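PDB 2Y6U: peroxisomal membrane protein LPX1 from Saccharomyces cerevisiae, which hydrolyses acyl esters in the peroxisome, with esterase, triacylglycerol lipase and phospholipase A activity, as an alpha/beta hydrolase. Local coordinates for residues S61-S64 against K65-E69; E194-Y197 against N198-L202; S229-L232 against Q233-D237; T271-P274 against F275-N279. All coordinates share one frame; numbering follows the deposited sequence.

Contact 1: S61-S64 against K65-E69; sequences SGMS and KVVWE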
loop_
_atom_site.group_PDB
_atom_site.type_symbol
_atom_site.label_atom_id
_atom_site.label_comp_id
_atom_site.label_asym_id
_atom_site.label_seq_id
_atom_site.Cartn_x
_atom_site.Cartn_y
_atom_site.Cartn_z
ATOM N N SER A 61 10.439 -12.292 -14.563
ATOM C CA SER A 61 9.350 -13.219 -14.891
ATOM C C SER A 61 9.974 -14.567 -15.207
ATOM O O SER A 61 10.929 -14.621 -16.013
ATOM C CB SER A 61 8.660 -12.681 -16.180
ATOM O OG SER A 61 7.966 -11.511 -15.843
ATOM N N GLY A 62 9.393 -15.640 -14.663
ATOM C CA GLY A 62 9.852 -17.015 -14.959
ATOM C C GLY A 62 11.139 -17.447 -14.302
ATOM O O GLY A 62 11.633 -18.539 -14.552
ATOM N N MET A 63 11.701 -16.620 -13.443
ATOM C CA MET A 63 12.944 -16.971 -12.736
ATOM C C MET A 63 12.624 -17.189 -11.281
ATOM O O MET A 63 11.532 -17.668 -10.945
ATOM C CB MET A 63 14.014 -15.860 -13.002
ATOM C CG MET A 63 14.262 -15.679 -14.453
ATOM S SD MET A 63 15.874 -14.990 -14.779
ATOM C CE MET A 63 15.629 -14.202 -16.336
ATOM N N SER A 64 13.529 -16.828 -10.375
ATOM C CA SER A 64 13.293 -16.998 -8.921
ATOM C C SER A 64 14.380 -16.224 -8.225
ATOM O O SER A 64 15.288 -15.747 -8.868
ATOM C CB SER A 64 13.403 -18.490 -8.517
ATOM O OG SER A 64 14.772 -18.948 -8.604
ATOM N N LYS A 65 14.374 -16.288 -6.919
ATOM C CA LYS A 65 15.330 -15.632 -6.081
ATOM C C LYS A 65 16.744 -16.199 -6.271
ATOM O O LYS A 65 17.702 -15.511 -5.992
ATOM C CB LYS A 65 14.898 -15.786 -4.662
ATOM C CG LYS A 65 15.005 -17.232 -4.164
ATOM C CD LYS A 65 14.479 -17.407 -2.715
ATOM C CE LYS A 65 14.364 -18.915 -2.485
ATOM N NZ LYS A 65 13.852 -19.321 -1.114
ATOM N N VAL A 66 16.861 -17.413 -6.811
ATOM C CA VAL A 66 18.147 -18.064 -6.909
ATOM C C VAL A 66 19.129 -17.333 -7.848
ATOM O O VAL A 66 20.369 -17.458 -7.700
ATOM C CB VAL A 66 18.040 -19.556 -7.340
ATOM C CG1 VAL A 66 17.912 -19.772 -8.906
ATOM C CG2 VAL A 66 19.244 -20.315 -6.759
ATOM N N VAL A 67 18.585 -16.556 -8.785
ATOM C CA VAL A 67 19.415 -15.872 -9.782
ATOM C C VAL A 67 20.301 -14.795 -9.160
ATOM O O VAL A 67 21.288 -14.360 -9.774
ATOM C CB VAL A 67 18.590 -15.232 -10.928
ATOM C CG1 VAL A 67 17.757 -16.356 -11.655
ATOM C CG2 VAL A 67 17.726 -14.039 -10.454
ATOM N N TRP A 68 19.997 -14.429 -7.911
ATOM C CA TRP A 68 20.802 -13.466 -7.206
ATOM C C TRP A 68 21.826 -14.066 -6.267
ATOM O O TRP A 68 22.708 -13.347 -5.733
ATOM C CB TRP A 68 19.914 -12.507 -6.440
ATOM C CG TRP A 68 18.807 -11.912 -7.197
ATOM C CD1 TRP A 68 17.485 -12.189 -7.046
ATOM C CD2 TRP A 68 18.892 -10.902 -8.233
ATOM N NE1 TRP A 68 16.738 -11.397 -7.871
ATOM C CE2 TRP A 68 17.554 -10.587 -8.603
ATOM C CE3 TRP A 68 19.921 -10.248 -8.851
ATOM C CZ2 TRP A 68 17.263 -9.694 -9.567
ATOM C CZ3 TRP A 68 19.603 -9.264 -9.816
ATOM C CH2 TRP A 68 18.298 -9.022 -10.151
ATOM N N GLU A 69 21.820 -15.390 -6.072
ATOM C CA GLU A 69 22.824 -15.935 -5.177
ATOM C C GLU A 69 24.266 -15.686 -5.556
ATOM O O GLU A 69 25.100 -15.405 -4.675
ATOM C CB GLU A 69 22.568 -17.435 -4.853
ATOM C CG GLU A 69 21.227 -17.583 -4.170
ATOM C CD GLU A 69 20.898 -19.122 -3.829
ATOM O OE1 GLU A 69 21.689 -20.018 -4.148
ATOM O OE2 GLU A 69 19.804 -19.366 -3.351
#
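Ser64 meets Val66 and Val67 where the loop after strand 51-58 enters a helical turn. Its hydroxyl stands between its own backbone N and carbonyl carbon (chi1 70°), which brings OG round to the start of the turn, where it accepts a hydrogen bond from Val66 N at 3.2 Å. The same oxygen is pressed by a methyl group, Val66 CG1 lying 3.3 Å from Ser64 OG. The carbonyl of Ser64 takes a second, weak bond from Val67 N, long at 3.4 Å though nearly straight at 170°. Val67 CG2 crowds this carbonyl too, 3.4 Å from Ser64 O, and the same methyl lies over one face of the Trp68 ring, 3.7 Å above its plane and offset toward the rim. Ser64 N is buried here without a partner. Packing is looser at Met63: SD lies 3.9 Å from Val67 CG1, the two side chains crossing at about a right angle, and the end of the methionine leads away toward Phe224 and Leu324. All five touching residues are buried; solvent is approached at Glu69, which is partly exposed. Lys65 points away from Ser64 at CB, and its extended chain carries NZ to salt bridges with Asp36 and Asp99. Ser61 N bonds Ser145 OG, in a GxSxG sequence consistent with the nucleophile elbow, so this loop runs beside the probable active site of an alpha/beta hydrolase.

Contact 2: E194-Y197 against N198-L202; sequences ENLY and NSLRL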
loop_
_atom_site.group_PDB
_atom_site.type_symbol
_atom_site.label_atom_id
_atom_site.label_comp_id
_atom_site.label_asym_id
_atom_site.label_seq_id
_atom_site.Cartn_x
_atom_site.Cartn_y
_atom_site.Cartn_z
ATOM N N GLU A 194 -0.490 -14.211 -30.298
ATOM C CA GLU A 194 -0.335 -15.647 -30.469
ATOM C C GLU A 194 1.099 -16.061 -30.732
ATOM O O GLU A 194 1.592 -17.014 -30.105
ATOM C CB GLU A 194 -1.243 -16.136 -31.586
ATOM C CG GLU A 194 -1.214 -17.639 -31.832
ATOM C CD GLU A 194 -2.249 -18.107 -32.840
ATOM O OE1 GLU A 194 -2.937 -17.275 -33.505
ATOM O OE2 GLU A 194 -2.363 -19.346 -32.972
ATOM N N ASN A 195 1.775 -15.383 -31.662
ATOM C CA ASN A 195 3.192 -15.704 -31.958
ATOM C C ASN A 195 4.071 -15.609 -30.685
ATOM O O ASN A 195 4.921 -16.463 -30.449
ATOM C CB ASN A 195 3.779 -14.788 -33.052
ATOM C CG ASN A 195 3.228 -15.072 -34.440
ATOM O OD1 ASN A 195 2.638 -16.126 -34.710
ATOM N ND2 ASN A 195 3.451 -14.128 -35.349
ATOM N N LEU A 196 3.874 -14.585 -29.873
ATOM C CA LEU A 196 4.632 -14.470 -28.619
ATOM C C LEU A 196 4.313 -15.638 -27.668
ATOM O O LEU A 196 5.219 -16.184 -27.055
ATOM C CB LEU A 196 4.411 -13.115 -27.888
ATOM C CG LEU A 196 5.171 -12.914 -26.558
ATOM C CD1 LEU A 196 6.720 -13.019 -26.775
ATOM C CD2 LEU A 196 4.800 -11.628 -25.713
ATOM N N TYR A 197 3.035 -15.973 -27.502
ATOM C CA TYR A 197 2.606 -17.087 -26.625
ATOM C C TYR A 197 3.286 -18.411 -27.004
ATOM O O TYR A 197 3.859 -19.103 -26.162
ATOM C CB TYR A 197 1.092 -17.288 -26.730
ATOM C CG TYR A 197 0.572 -18.416 -25.853
ATOM C CD1 TYR A 197 0.251 -18.178 -24.501
ATOM C CD2 TYR A 197 0.414 -19.718 -26.354
ATOM C CE1 TYR A 197 -0.244 -19.194 -23.684
ATOM C CE2 TYR A 197 -0.066 -20.746 -25.539
ATOM C CZ TYR A 197 -0.379 -20.458 -24.170
ATOM O OH TYR A 197 -0.852 -21.466 -23.341
ATOM N N ASN A 198 3.197 -18.735 -28.296
ATOM C CA ASN A 198 3.703 -19.992 -28.852
ATOM C C ASN A 198 5.200 -20.130 -28.608
ATOM O O ASN A 198 5.692 -21.199 -28.226
ATOM C CB ASN A 198 3.386 -20.113 -30.350
ATOM C CG ASN A 198 1.920 -20.459 -30.630
ATOM O OD1 ASN A 198 1.199 -20.941 -29.746
ATOM N ND2 ASN A 198 1.490 -20.266 -31.892
ATOM N N SER A 199 5.912 -19.031 -28.785
ATOM C CA SER A 199 7.354 -19.053 -28.699
ATOM C C SER A 199 7.800 -19.085 -27.253
ATOM O O SER A 199 8.799 -19.721 -26.931
ATOM C CB SER A 199 7.946 -17.871 -29.463
ATOM O OG SER A 199 9.073 -17.341 -28.796
ATOM N N LEU A 200 7.073 -18.397 -26.370
ATOM C CA LEU A 200 7.283 -18.526 -24.955
ATOM C C LEU A 200 6.954 -19.957 -24.487
ATOM O O LEU A 200 7.649 -20.512 -23.669
ATOM C CB LEU A 200 6.394 -17.542 -24.183
ATOM C CG LEU A 200 6.700 -16.045 -24.165
ATOM C CD1 LEU A 200 5.516 -15.380 -23.416
ATOM C CD2 LEU A 200 8.007 -15.661 -23.456
ATOM N N ARG A 201 5.878 -20.545 -25.002
ATOM C CA ARG A 201 5.556 -21.894 -24.606
ATOM C C ARG A 201 6.707 -22.857 -24.862
ATOM O O ARG A 201 7.009 -23.689 -24.031
ATOM C CB ARG A 201 4.203 -22.351 -25.191
ATOM C CG ARG A 201 3.647 -23.673 -24.561
ATOM C CD ARG A 201 2.094 -23.950 -24.832
ATOM N NE ARG A 201 1.500 -25.106 -24.080
ATOM C CZ ARG A 201 0.861 -25.070 -22.876
ATOM N NH1 ARG A 201 0.685 -23.951 -22.181
ATOM N NH2 ARG A 201 0.361 -26.193 -22.348
ATOM N N LEU A 202 7.386 -22.735 -25.996
ATOM C CA LEU A 202 8.475 -23.654 -26.301
ATOM C C LEU A 202 9.736 -23.507 -25.397
ATOM O O LEU A 202 10.519 -24.448 -25.282
ATOM C CB LEU A 202 8.782 -23.570 -27.797
ATOM C CG LEU A 202 7.671 -24.236 -28.680
ATOM C CD1 LEU A 202 7.911 -24.163 -30.197
ATOM C CD2 LEU A 202 7.342 -25.736 -28.329
#
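Tyr197 and Arg201, one turn apart on helix 194-202, lie side by side and point the same way, ring and guanidinium planes only 13° apart. The phenol oxygen OH of Tyr197 is 3.1 Å from Arg201 NH1, and Arg201 CD runs 3.9 Å from Tyr197 CE2. Both chains leave the helix with CG opposite the backbone N (chi1 -180° and -168°), which sets them alongside each other. Among the polar side chains, Asn198 brings OD1 to the edge of the tyrosine ring, in its plane, 3.7 Å from Tyr197 CD2, while its ND2 rests 3.8 Å from Glu194 CG. The apolar pair is Leu196 and Leu200, which cross obliquely with Leu196 CD1 4.0 Å from Leu200 CG. Four i to i+4 backbone hydrogen bonds join 194-197 to 198-202, the shortest from Arg201 N to Tyr197 O at 2.7 Å. Leu263 of helix 259-264 packs on Tyr197 and Leu200; Lys375 and Phe371 of the second subunit lie against Tyr197 and Arg201. The near-parallel phenol and guanidinium thus offer the second subunit a surface that mixes polar and apolar groups.

Contact 3: S229-L232 against Q233-D237; sequences SQIL and QNIID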
loop_
_atom_site.group_PDB
_atom_site.type_symbol
_atom_site.label_atom_id
_atom_site.label_comp_id
_atom_site.label_asym_id
_atom_site.label_seq_id
_atom_site.Cartn_x
_atom_site.Cartn_y
_atom_site.Cartn_z
ATOM N N SER A 229 27.729 -19.743 -16.255
ATOM C CA SER A 229 27.656 -21.174 -15.913
ATOM C C SER A 229 27.269 -21.441 -14.419
ATOM O O SER A 229 26.572 -22.416 -14.151
ATOM C CB SER A 229 28.953 -21.897 -16.305
ATOM O OG SER A 229 30.002 -21.218 -15.666
ATOM N N GLN A 230 27.715 -20.601 -13.468
ATOM C CA GLN A 230 27.385 -20.834 -12.070
ATOM C C GLN A 230 25.921 -20.530 -11.830
ATOM O O GLN A 230 25.290 -21.225 -11.046
ATOM C CB GLN A 230 28.257 -20.028 -11.076
ATOM C CG GLN A 230 29.736 -20.283 -11.233
ATOM C CD GLN A 230 30.671 -19.539 -10.222
ATOM O OE1 GLN A 230 31.847 -19.289 -10.536
ATOM N NE2 GLN A 230 30.161 -19.219 -9.035
ATOM N N ILE A 231 25.375 -19.490 -12.465
ATOM C CA ILE A 231 23.973 -19.154 -12.270
ATOM C C ILE A 231 23.046 -20.194 -12.915
ATOM O O ILE A 231 22.080 -20.635 -12.328
ATOM C CB ILE A 231 23.663 -17.703 -12.765
ATOM C CG1 ILE A 231 24.521 -16.698 -11.959
ATOM C CG2 ILE A 231 22.201 -17.309 -12.642
ATOM C CD1 ILE A 231 24.316 -15.192 -12.379
ATOM N N LEU A 232 23.420 -20.648 -14.081
ATOM C CA LEU A 232 22.713 -21.752 -14.730
ATOM C C LEU A 232 22.691 -23.018 -13.859
ATOM O O LEU A 232 21.619 -23.617 -13.643
ATOM C CB LEU A 232 23.347 -22.002 -16.093
ATOM C CG LEU A 232 22.729 -23.088 -16.952
ATOM C CD1 LEU A 232 21.209 -22.817 -17.077
ATOM C CD2 LEU A 232 23.494 -23.110 -18.338
ATOM N N GLN A 233 23.836 -23.374 -13.287
ATOM C CA GLN A 233 23.916 -24.525 -12.398
ATOM C C GLN A 233 23.010 -24.247 -11.189
ATOM O O GLN A 233 22.297 -25.137 -10.782
ATOM C CB GLN A 233 25.348 -24.795 -11.923
ATOM C CG GLN A 233 25.513 -26.124 -11.123
ATOM C CD GLN A 233 25.158 -27.323 -11.965
ATOM O OE1 GLN A 233 25.766 -27.526 -13.004
ATOM N NE2 GLN A 233 24.202 -28.142 -11.511
ATOM N N ASN A 234 23.069 -23.056 -10.597
ATOM C CA ASN A 234 22.160 -22.733 -9.467
ATOM C C ASN A 234 20.679 -22.829 -9.845
ATOM O O ASN A 234 19.876 -23.343 -9.061
ATOM C CB ASN A 234 22.389 -21.342 -8.977
ATOM C CG ASN A 234 23.700 -21.181 -8.327
ATOM O OD1 ASN A 234 24.364 -22.201 -7.933
ATOM N ND2 ASN A 234 24.129 -19.896 -8.203
ATOM N N ILE A 235 20.344 -22.354 -11.065
ATOM C CA ILE A 235 18.970 -22.452 -11.582
ATOM C C ILE A 235 18.575 -23.921 -11.700
ATOM O O ILE A 235 17.488 -24.323 -11.267
ATOM C CB ILE A 235 18.789 -21.706 -12.923
ATOM C CG1 ILE A 235 18.839 -20.187 -12.698
ATOM C CG2 ILE A 235 17.485 -22.128 -13.592
ATOM C CD1 ILE A 235 19.039 -19.331 -14.007
ATOM N N ILE A 236 19.443 -24.716 -12.303
ATOM C CA ILE A 236 19.169 -26.129 -12.521
ATOM C C ILE A 236 18.897 -26.852 -11.222
ATOM O O ILE A 236 17.911 -27.595 -11.089
ATOM C CB ILE A 236 20.307 -26.795 -13.344
ATOM C CG1 ILE A 236 20.263 -26.290 -14.803
ATOM C CG2 ILE A 236 20.225 -28.350 -13.235
ATOM C CD1 ILE A 236 21.638 -26.483 -15.663
ATOM N N ASP A 237 19.736 -26.610 -10.231
ATOM C CA ASP A 237 19.629 -27.281 -8.944
ATOM C C ASP A 237 18.420 -26.786 -8.137
ATOM O O ASP A 237 17.806 -27.572 -7.365
ATOM C CB ASP A 237 20.934 -27.102 -8.138
ATOM C CG ASP A 237 22.115 -27.924 -8.733
ATOM O OD1 ASP A 237 21.841 -28.961 -9.350
ATOM O OD2 ASP A 237 23.300 -27.513 -8.621
#
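Leu232 and Ile236 touch along one side of the alpha-helix 229-239, in regular i to i+4 spacing, and every backbone carbonyl from Ser229 to Leu232 is matched to an amide one turn later. Gln233 N bonds Ser229 O and Asn234 N bonds Gln230 O, each with the donor tilted from the carbonyl plane. The next two bonds, from Ile235 N to Ile231 O and from Ile236 N to Leu232 O, are both 2.8 Å and lie nearly along the C=O axis. Asn234 CG comes within 3.2 Å of Gln230 O, but the angle there is poor for a side-chain bond, and the backbone N of Asn234 is what satisfies that oxygen. Beyond the helix, the Ile236 carbonyl accepts from Tyr214 OH, and Gln230 N is hydrogen-bonded to His228 ND1.

Apolar side chains form the inner surface. Ile235 CD1 reaches Ile231 CG2 at 4.0 Å, and Ile236 CD1 reaches Leu232 CG at 3.8 Å; in both isoleucines CG1 lies opposite the carbonyl carbon (chi1 -71°), which turns CD1 back over the preceding turn. Met218 of helix 211-220 packs on Ile235 and Ile236, and Ile235 also meets Val66, so the helix covers the loop after strand 51-58.

On the polar side, Gln233 is bent at chi2 (62°), which turns its amide toward Asp237. Its OE1 has a weak bond from Arg219, while Asp237 OD1 pairs with Arg240 in a salt bridge. Gln233 NE2 gives a hydrogen bond of 3.1 Å to Asp237 OD2, the oxygen being met from above the carboxylate plane.

Contact 4: T271-P274 against F275-N279; sequences TFAP and FLISN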
loop_
_atom_site.group_PDB
_atom_site.type_symbol
_atom_site.label_atom_id
_atom_site.label_comp_id
_atom_site.label_asym_id
_atom_site.label_seq_id
_atom_site.Cartn_x
_atom_site.Cartn_y
_atom_site.Cartn_z
ATOM N N THR A 271 -3.906 -4.988 -17.303
ATOM C CA THR A 271 -4.859 -4.788 -16.201
ATOM C C THR A 271 -4.127 -4.065 -15.022
ATOM O O THR A 271 -4.792 -3.716 -14.020
ATOM C CB THR A 271 -5.380 -6.147 -15.633
ATOM O OG1 THR A 271 -4.242 -6.841 -15.082
ATOM C CG2 THR A 271 -6.055 -7.019 -16.737
ATOM N N PHE A 272 -2.834 -3.844 -15.068
ATOM C CA PHE A 272 -2.150 -3.147 -14.008
ATOM C C PHE A 272 -1.063 -2.171 -14.456
ATOM O O PHE A 272 -0.605 -1.333 -13.683
ATOM C CB PHE A 272 -1.562 -4.216 -12.975
ATOM C CG PHE A 272 -0.649 -5.225 -13.580
ATOM C CD1 PHE A 272 0.618 -4.863 -13.896
ATOM C CD2 PHE A 272 -1.074 -6.536 -13.878
ATOM C CE1 PHE A 272 1.465 -5.703 -14.530
ATOM C CE2 PHE A 272 -0.205 -7.418 -14.454
ATOM C CZ PHE A 272 1.086 -7.002 -14.776
ATOM N N ALA A 273 -0.566 -2.274 -15.694
ATOM C CA ALA A 273 0.491 -1.408 -16.104
ATOM C C ALA A 273 -0.006 0.111 -16.118
ATOM O O ALA A 273 0.795 0.920 -15.795
ATOM C CB ALA A 273 1.100 -1.802 -17.542
ATOM N N PRO A 274 -1.228 0.433 -16.513
ATOM C CA PRO A 274 -1.583 1.860 -16.602
ATOM C C PRO A 274 -1.425 2.588 -15.270
ATOM O O PRO A 274 -0.977 3.721 -15.234
ATOM C CB PRO A 274 -3.032 1.822 -17.038
ATOM C CG PRO A 274 -3.010 0.618 -18.075
ATOM C CD PRO A 274 -2.283 -0.354 -17.202
ATOM N N PHE A 275 -1.758 1.891 -14.207
ATOM C CA PHE A 275 -1.636 2.460 -12.847
ATOM C C PHE A 275 -0.185 2.835 -12.522
ATOM O O PHE A 275 0.118 3.931 -12.088
ATOM C CB PHE A 275 -2.156 1.473 -11.821
ATOM C CG PHE A 275 -1.984 1.999 -10.378
ATOM C CD1 PHE A 275 -2.893 2.871 -9.851
ATOM C CD2 PHE A 275 -0.867 1.726 -9.682
ATOM C CE1 PHE A 275 -2.720 3.366 -8.534
ATOM C CE2 PHE A 275 -0.711 2.192 -8.375
ATOM C CZ PHE A 275 -1.636 3.000 -7.824
ATOM N N LEU A 276 0.752 1.954 -12.863
ATOM C CA LEU A 276 2.180 2.189 -12.665
ATOM C C LEU A 276 2.679 3.318 -13.553
ATOM O O LEU A 276 3.278 4.287 -13.053
ATOM C CB LEU A 276 3.025 0.907 -12.782
ATOM C CG LEU A 276 4.471 1.416 -12.512
ATOM C CD1 LEU A 276 4.636 1.790 -10.961
ATOM C CD2 LEU A 276 5.582 0.803 -13.145
ATOM N N ILE A 277 2.314 3.293 -14.845
ATOM C CA ILE A 277 2.691 4.250 -15.788
ATOM C C ILE A 277 2.260 5.618 -15.349
ATOM O O ILE A 277 3.043 6.600 -15.480
ATOM C CB ILE A 277 2.175 3.917 -17.202
ATOM C CG1 ILE A 277 2.857 2.591 -17.700
ATOM C CG2 ILE A 277 2.286 5.080 -18.212
ATOM C CD1 ILE A 277 2.135 1.969 -18.913
ATOM N N SER A 278 1.028 5.718 -14.873
ATOM C CA SER A 278 0.489 7.012 -14.454
ATOM C C SER A 278 1.228 7.644 -13.183
ATOM O O SER A 278 1.052 8.860 -12.884
ATOM C CB SER A 278 -0.968 6.833 -14.107
ATOM O OG SER A 278 -1.566 8.102 -13.846
ATOM N N ASN A 279 1.922 6.810 -12.454
ATOM C CA ASN A 279 2.533 7.123 -11.189
ATOM C C ASN A 279 4.032 7.193 -11.136
ATOM O O ASN A 279 4.636 7.578 -10.088
ATOM C CB ASN A 279 1.975 6.208 -10.076
ATOM C CG ASN A 279 0.606 6.620 -9.734
ATOM O OD1 ASN A 279 0.407 7.797 -9.363
ATOM N ND2 ASN A 279 -0.410 5.775 -9.993
#
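Pro274 and Phe275 sit at the first turn of helix 273-279, with Ala273 beside them and Phe272 at the N-cap position. Pro274 has no N-H to give, which costs nothing in a first turn. Its carbonyl closes the next turn, taking a hydrogen bond of 2.9 Å from Ser278 N. Ser278 CB also leans on this oxygen, 3.3 Å from Pro274 O.

Phe275 carries CG opposite its backbone N (chi1 177°), which carries the ring away from 271-274. Over the centre of one ring face stands Asn279 ND2, 3.6 Å above the plane, and the same nitrogen donates to Phe275 O at 2.8 Å, with a bent angle of 135°. ND2 thus holds the carbonyl and stands over the ring of the same residue. Phe282 of the second subunit meets the Phe275 ring edge-to-face.

Ala273 O accepts from Ile277 N at 3.0 Å in a nearly straight bond, and Ala273 CB meets Ile277 CD1 at 4.1 Å. Leu276, on another side of the helix, packs on Phe149 and Leu152 of helix 146-157. Asn279 OD1 bonds to Asn279 ND2 of the second subunit, and Ser278 OG is hydrogen-bonded to Lys281 NZ of the second subunit. The side-chain amide of Asn279 is therefore divided between a backbone carbonyl of its own helix and the dimer partner.

Along the chain the contacts come in series, 61-69, 194-202, 229-237 and 271-279, all in the alpha/beta hydrolase fold. Contact 1, in a loop that follows strand 51-58 of the mixed sheet, lies closest to the centre of the chain and touches contact 3: Val66 and Val67 pack against Ile231, Asn234 and Ile235 of helix 229-239, centres about 10 Å apart. Contacts 2 and 4 lie about 22 and 24 Å from contact 1 between centres and do not touch it. Contacts 3 and 4 are about 34 Å apart between centres, on opposite sides of the chain's centre. Contacts 2 and 4 both reach the second subunit, so two separate helices share in the dimer interface.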